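Local coordinates for capsular polysaccharide export system protein KpsC (Thermosulfurimonas dismutans, PDB 6MGB) that probably transfers Kdo from CMP-Kdo in beta linkage onto the growing glycolipid anchor of bacterial capsules, as a GT-B-type glycosyltransferase, at residues A71-F76 / G97-A102; I92-G97 / L298-Y303. All coordinates share one frame; numbering follows the deposited sequence.

Interaction 1 (A71-F76 / G97-A102); sequences ALEDGF and GIYYDA
The Y99 ring is held between two other rings: F76 CE1 sits over one face, offset toward the rim, and Y100 CD2 lies over the opposite face, while E73 CB meets the ring edge. The F76 contact is a T-shaped (edge-to-face) stack in which F76 gives the edge and Y99 the face, with centroids 4.9 Å apart and planes at 70°. Y100 has I98 CG2 over the centre of one face, and its edge receives Y99 CE2 and the carboxylate of E73. This cluster joins the end of strand 69-74, in the mixed sheet of a GT-B-type fold, to the loop leading to helix 107-114, where I98-D101 form a type I beta turn closed by D101 N to I98 O. Both tyrosines place CG in the crowded position between backbone N and carbonyl carbon (chi1 62° in Y99), with their two rings in contact. Y100 OH donates to E73 OE1 over 2.7 Å, meeting it from above the carboxylate plane, 46° out of it. The E73 chain, bent at chi2, crosses Y100 at about a right angle and leaves CG 3.7 Å from I98 CD1. The same methyl packs on A71 CB at 3.8 Å, so I98 CD1 touches both the A71 methyl and the E73 chain. F76 also stacks on F267, and its backbone O accepts from Q248, a CMP-binding residue; the Y99 side chain lies about 6 Å from the bound cytidine-5'-monophosphate, so the cluster borders the nucleotide site. At the far end of Y99, a water 2.7 Å from its OH donates to D74 O at 2.6 Å, bridging ring tip and strand end.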
loop_
_atom_site.group_PDB
_atom_site.type_symbol
_atom_site.label_atom_id
_atom_site.label_comp_id
_atom_site.label_asym_id
_atom_site.label_seq_id
_atom_site.Cartn_x
_atom_site.Cartn_y
_atom_site.Cartn_z
ATOM N N ALA A 71 0.270 14.609 -0.598
ATOM C CA ALA A 71 -0.046 13.522 0.321
ATOM C C ALA A 71 1.153 12.586 0.419
ATOM O O ALA A 71 1.582 12.016 -0.589
ATOM C CB ALA A 71 -1.281 12.761 -0.155
ATOM N N LEU A 72 1.694 12.429 1.625
ATOM C CA LEU A 72 2.870 11.602 1.861
ATOM C C LEU A 72 2.474 10.315 2.574
ATOM O O LEU A 72 1.661 10.334 3.503
ATOM C CB LEU A 72 3.910 12.351 2.699
ATOM C CG LEU A 72 4.242 13.776 2.249
ATOM C CD1 LEU A 72 5.227 14.420 3.211
ATOM C CD2 LEU A 72 4.796 13.790 0.832
ATOM N N GLU A 73 3.046 9.198 2.126
ATOM C CA GLU A 73 2.829 7.904 2.757
ATOM C C GLU A 73 4.091 7.067 2.597
ATOM O O GLU A 73 4.955 7.367 1.768
ATOM C CB GLU A 73 1.633 7.151 2.148
ATOM C CG GLU A 73 0.294 7.896 2.161
ATOM C CD GLU A 73 -0.388 7.881 3.518
ATOM O OE1 GLU A 73 -1.385 8.617 3.688
ATOM O OE2 GLU A 73 0.065 7.131 4.409
ATOM N N ASP A 74 4.191 6.010 3.399
ATOM C CA ASP A 74 5.244 5.028 3.185
ATOM C C ASP A 74 5.086 4.396 1.811
ATOM O O ASP A 74 3.970 4.199 1.324
ATOM C CB ASP A 74 5.200 3.945 4.267
ATOM C CG ASP A 74 5.655 4.453 5.616
ATOM O OD1 ASP A 74 6.454 5.411 5.655
ATOM O OD2 ASP A 74 5.216 3.892 6.641
ATOM N N GLY A 75 6.212 4.090 1.178
ATOM C CA GLY A 75 6.178 3.393 -0.089
ATOM C C GLY A 75 5.631 1.987 0.060
ATOM O O GLY A 75 5.475 1.451 1.158
ATOM N N PHE A 76 5.327 1.377 -1.090
ATOM C CA PHE A 76 4.813 0.012 -1.084
ATOM C C PHE A 76 5.870 -0.984 -0.623
ATOM O O PHE A 76 5.537 -1.981 0.027
ATOM C CB PHE A 76 4.289 -0.352 -2.473
ATOM C CG PHE A 76 3.041 0.395 -2.867
ATOM C CD1 PHE A 76 1.960 0.469 -2.003
ATOM C CD2 PHE A 76 2.954 1.025 -4.098
ATOM C CE1 PHE A 76 0.814 1.151 -2.361
ATOM C CE2 PHE A 76 1.809 1.713 -4.459
ATOM C CZ PHE A 76 0.739 1.777 -3.590
ATOM N N GLY A 97 -3.996 13.253 -5.322
ATOM C CA GLY A 97 -4.799 12.730 -4.237
ATOM C C GLY A 97 -3.969 11.786 -3.395
ATOM O O GLY A 97 -2.890 12.164 -2.927
ATOM N N ILE A 98 -4.447 10.559 -3.192
ATOM C CA ILE A 98 -3.627 9.511 -2.595
ATOM C C ILE A 98 -4.188 8.165 -3.028
ATOM O O ILE A 98 -5.392 8.013 -3.249
ATOM C CB ILE A 98 -3.550 9.640 -1.055
ATOM C CG1 ILE A 98 -2.426 8.759 -0.494
ATOM C CG2 ILE A 98 -4.884 9.283 -0.404
ATOM C CD1 ILE A 98 -1.035 9.102 -1.021
ATOM N N TYR A 99 -3.296 7.177 -3.143
ATOM C CA TYR A 99 -3.625 5.958 -3.877
ATOM C C TYR A 99 -4.826 5.233 -3.281
ATOM O O TYR A 99 -5.625 4.646 -4.019
ATOM C CB TYR A 99 -2.414 5.024 -3.924
ATOM C CG TYR A 99 -1.938 4.534 -2.572
ATOM C CD1 TYR A 99 -0.982 5.237 -1.854
ATOM C CD2 TYR A 99 -2.440 3.361 -2.017
ATOM C CE1 TYR A 99 -0.542 4.792 -0.620
ATOM C CE2 TYR A 99 -2.006 2.908 -0.785
ATOM C CZ TYR A 99 -1.057 3.628 -0.091
ATOM O OH TYR A 99 -0.622 3.182 1.136
ATOM N N TYR A 100 -4.968 5.241 -1.956
ATOM C CA TYR A 100 -6.042 4.482 -1.329
ATOM C C TYR A 100 -7.356 5.249 -1.265
ATOM O O TYR A 100 -8.358 4.687 -0.814
ATOM C CB TYR A 100 -5.639 4.026 0.082
ATOM C CG TYR A 100 -5.220 5.124 1.038
ATOM C CD1 TYR A 100 -6.165 5.886 1.712
ATOM C CD2 TYR A 100 -3.878 5.377 1.286
ATOM C CE1 TYR A 100 -5.783 6.880 2.591
ATOM C CE2 TYR A 100 -3.488 6.368 2.165
ATOM C CZ TYR A 100 -4.444 7.116 2.815
ATOM O OH TYR A 100 -4.060 8.105 3.694
ATOM N N ASP A 101 -7.385 6.500 -1.717
ATOM C CA ASP A 101 -8.606 7.304 -1.702
ATOM C C ASP A 101 -9.311 7.148 -3.045
ATOM O O ASP A 101 -8.960 7.808 -4.027
ATOM C CB ASP A 101 -8.286 8.765 -1.404
ATOM C CG ASP A 101 -9.524 9.641 -1.384
ATOM O OD1 ASP A 101 -10.633 9.121 -1.617
ATOM O OD2 ASP A 101 -9.388 10.856 -1.135
ATOM N N ALA A 102 -10.318 6.276 -3.086
ATOM C CA ALA A 102 -11.074 6.015 -4.305
ATOM C C ALA A 102 -12.151 7.059 -4.586
ATOM O O ALA A 102 -12.818 6.965 -5.624
ATOM C CB ALA A 102 -11.724 4.631 -4.230
HETATM O O HOH W 1 1.888 2.862 2.211
#

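Interaction 2 (I92-G97 / L298-Y303)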
loop_
_atom_site.group_PDB
_atom_site.type_symbol
_atom_site.label_atom_id
_atom_site.label_comp_id
_atom_site.label_asym_id
_atom_site.label_seq_id
_atom_site.Cartn_x
_atom_site.Cartn_y
_atom_site.Cartn_z
ATOM N N ILE A 92 5.842 7.624 -0.934
ATOM C CA ILE A 92 4.830 8.034 -1.897
ATOM C C ILE A 92 4.542 9.514 -1.691
ATOM O O ILE A 92 4.272 9.955 -0.568
ATOM C CB ILE A 92 3.554 7.186 -1.752
ATOM C CG1 ILE A 92 3.792 5.805 -2.371
ATOM C CG2 ILE A 92 2.364 7.868 -2.423
ATOM C CD1 ILE A 92 2.736 4.779 -2.028
ATOM N N VAL A 93 4.612 10.279 -2.776
ATOM C CA VAL A 93 4.397 11.721 -2.756
ATOM C C VAL A 93 3.379 12.004 -3.852
ATOM O O VAL A 93 3.719 11.994 -5.040
ATOM C CB VAL A 93 5.693 12.508 -2.982
ATOM C CG1 VAL A 93 5.429 14.006 -2.944
ATOM C CG2 VAL A 93 6.738 12.119 -1.942
ATOM N N ASP A 94 2.132 12.253 -3.465
ATOM C CA ASP A 94 1.032 12.364 -4.421
ATOM C C ASP A 94 0.474 13.780 -4.408
ATOM O O ASP A 94 -0.188 14.169 -3.427
ATOM C CB ASP A 94 -0.066 11.354 -4.089
ATOM C CG ASP A 94 -1.047 11.166 -5.230
ATOM O OD1 ASP A 94 -1.353 12.157 -5.923
ATOM O OD2 ASP A 94 -1.508 10.024 -5.436
ATOM N N PRO A 95 0.703 14.589 -5.447
ATOM C CA PRO A 95 0.137 15.943 -5.476
ATOM C C PRO A 95 -1.275 16.023 -6.032
ATOM O O PRO A 95 -1.812 17.131 -6.137
ATOM C CB PRO A 95 1.118 16.710 -6.379
ATOM C CG PRO A 95 1.924 15.670 -7.113
ATOM C CD PRO A 95 1.525 14.313 -6.637
ATOM N N VAL A 96 -1.885 14.896 -6.391
ATOM C CA VAL A 96 -3.233 14.879 -6.949
ATOM C C VAL A 96 -4.212 14.447 -5.864
ATOM O O VAL A 96 -5.153 15.174 -5.528
ATOM C CB VAL A 96 -3.308 13.945 -8.171
ATOM C CG1 VAL A 96 -4.742 13.790 -8.658
ATOM C CG2 VAL A 96 -2.419 14.473 -9.289
ATOM N N GLY A 97 -3.996 13.253 -5.322
ATOM C CA GLY A 97 -4.799 12.730 -4.237
ATOM C C GLY A 97 -3.969 11.786 -3.395
ATOM O O GLY A 97 -2.890 12.164 -2.927
ATOM N N LEU A 298 7.008 0.842 -9.721
ATOM C CA LEU A 298 8.189 1.452 -10.327
ATOM C C LEU A 298 8.062 2.969 -10.463
ATOM O O LEU A 298 8.972 3.706 -10.067
ATOM C CB LEU A 298 8.469 0.822 -11.695
ATOM C CG LEU A 298 9.409 -0.385 -11.690
ATOM C CD1 LEU A 298 8.734 -1.605 -11.083
ATOM C CD2 LEU A 298 9.904 -0.686 -13.097
ATOM N N LEU A 299 6.949 3.453 -11.015
ATOM C CA LEU A 299 6.806 4.873 -11.325
ATOM C C LEU A 299 6.289 5.698 -10.151
ATOM O O LEU A 299 6.763 6.816 -9.923
ATOM C CB LEU A 299 5.859 5.057 -12.511
ATOM C CG LEU A 299 6.212 4.330 -13.811
ATOM C CD1 LEU A 299 5.267 4.765 -14.922
ATOM C CD2 LEU A 299 7.660 4.571 -14.212
ATOM N N TYR A 300 5.312 5.170 -9.407
ATOM C CA TYR A 300 4.589 5.995 -8.442
ATOM C C TYR A 300 5.442 6.340 -7.227
ATOM O O TYR A 300 5.528 7.529 -6.879
ATOM C CB TYR A 300 3.281 5.286 -8.067
ATOM C CG TYR A 300 2.352 5.995 -7.107
ATOM C CD1 TYR A 300 1.867 7.272 -7.366
ATOM C CD2 TYR A 300 1.907 5.347 -5.959
ATOM C CE1 TYR A 300 0.995 7.895 -6.486
ATOM C CE2 TYR A 300 1.042 5.957 -5.080
ATOM C CZ TYR A 300 0.586 7.230 -5.345
ATOM O OH TYR A 300 -0.285 7.831 -4.463
ATOM N N PRO A 301 6.101 5.396 -6.558
ATOM C CA PRO A 301 6.886 5.749 -5.371
ATOM C C PRO A 301 8.216 6.390 -5.737
ATOM O O PRO A 301 8.729 6.244 -6.847
ATOM C CB PRO A 301 7.108 4.399 -4.674
ATOM C CG PRO A 301 6.273 3.393 -5.437
ATOM C CD PRO A 301 6.158 3.950 -6.812
ATOM N N ARG A 302 8.774 7.107 -4.763
ATOM C CA ARG A 302 10.107 7.687 -4.880
ATOM C C ARG A 302 11.072 6.865 -4.035
ATOM O O ARG A 302 10.894 6.746 -2.817
ATOM C CB ARG A 302 10.113 9.148 -4.436
ATOM C CG ARG A 302 9.076 9.993 -5.144
ATOM C CD ARG A 302 9.280 11.470 -4.891
ATOM N NE ARG A 302 8.298 12.273 -5.611
ATOM C CZ ARG A 302 8.297 13.600 -5.652
ATOM N NH1 ARG A 302 9.232 14.290 -5.012
ATOM N NH2 ARG A 302 7.358 14.239 -6.337
ATOM N N TYR A 303 12.085 6.301 -4.681
ATOM C CA TYR A 303 13.046 5.433 -4.020
ATOM C C TYR A 303 14.351 6.167 -3.753
ATOM O O TYR A 303 14.783 7.015 -4.539
ATOM C CB TYR A 303 13.336 4.193 -4.874
ATOM C CG TYR A 303 12.165 3.251 -5.005
ATOM C CD1 TYR A 303 11.968 2.236 -4.083
ATOM C CD2 TYR A 303 11.261 3.371 -6.052
ATOM C CE1 TYR A 303 10.898 1.370 -4.188
ATOM C CE2 TYR A 303 10.191 2.509 -6.171
ATOM C CZ TYR A 303 10.013 1.510 -5.233
ATOM O OH TYR A 303 8.950 0.646 -5.342
HETATM O O HOH W 2 5.747 9.862 -5.369
HETATM O O HOH W 3 4.956 12.757 -7.319
#
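I92 and P301 bring the two backbones nearest, their CA atoms 4.6 Å apart, where strand 90-94 meets the connection from helix 289-299 into strand 302-305, its antiparallel neighbour in the mixed sheet of this GT-B-type fold. Y300, with CG anti to its backbone N (chi1 -178°), reaches across the end of strand 90-94 to D94. Its OH donates to D94 OD2 over 2.7 Å, on the anti side and 16° out of the carboxylate plane, while OD2 itself lies in the plane of the ring at its edge. Carboxylate and ring planes stand steeply to each other. I92 crosses the tyrosine at about a right angle, CG2 approaching CZ of Y300 to 3.5 Å and CD1 lying near CE2. The other oxygen, D94 OD1, forms an Asx turn with V96 N, met nearly along its C-O axis, and also accepts from G97 N at 2.9 Å, 63° above the carboxylate plane. With L107 N as a further donor to OD2, the buried carboxylate is gripped at both oxygens. An alanine in place of D94 would probably leave the Y300 hydroxyl without its acceptor and the V96 and G97 amides without their shared acceptor, D94 OD1, letting the turn after the strand shift. The extended R302 lays one face of its guanidinium over V93 CB, while NH1 bonds to F28 O. One water joins V93 N to Y300 O; another, in the guanidinium plane, accepts from R302 NH2 at 3.0 Å and donates to V93 O at 2.7 Å.

Overall arrangement
Interactions 1 and 2 lie about 8 Å apart, centre to centre, and share G97. Along the chain their segments come in the order 71-76, 92-97, 97-102, 298-303, so 97-102 turns back to strand 69-74 while 298-303 returns from some 200 residues later. Strands 69-74, 90-94 and 302-305 are successive antiparallel neighbours in the seven-stranded mixed sheet; E73 O with I92 N and A71 N with D94 O are probable hydrogen bonds linking the first two. Y99 packs against both I92 and Y300. Together the two interactions tie the late-returning chain to the sheet whose strand 69-74 ends beside the CMP site.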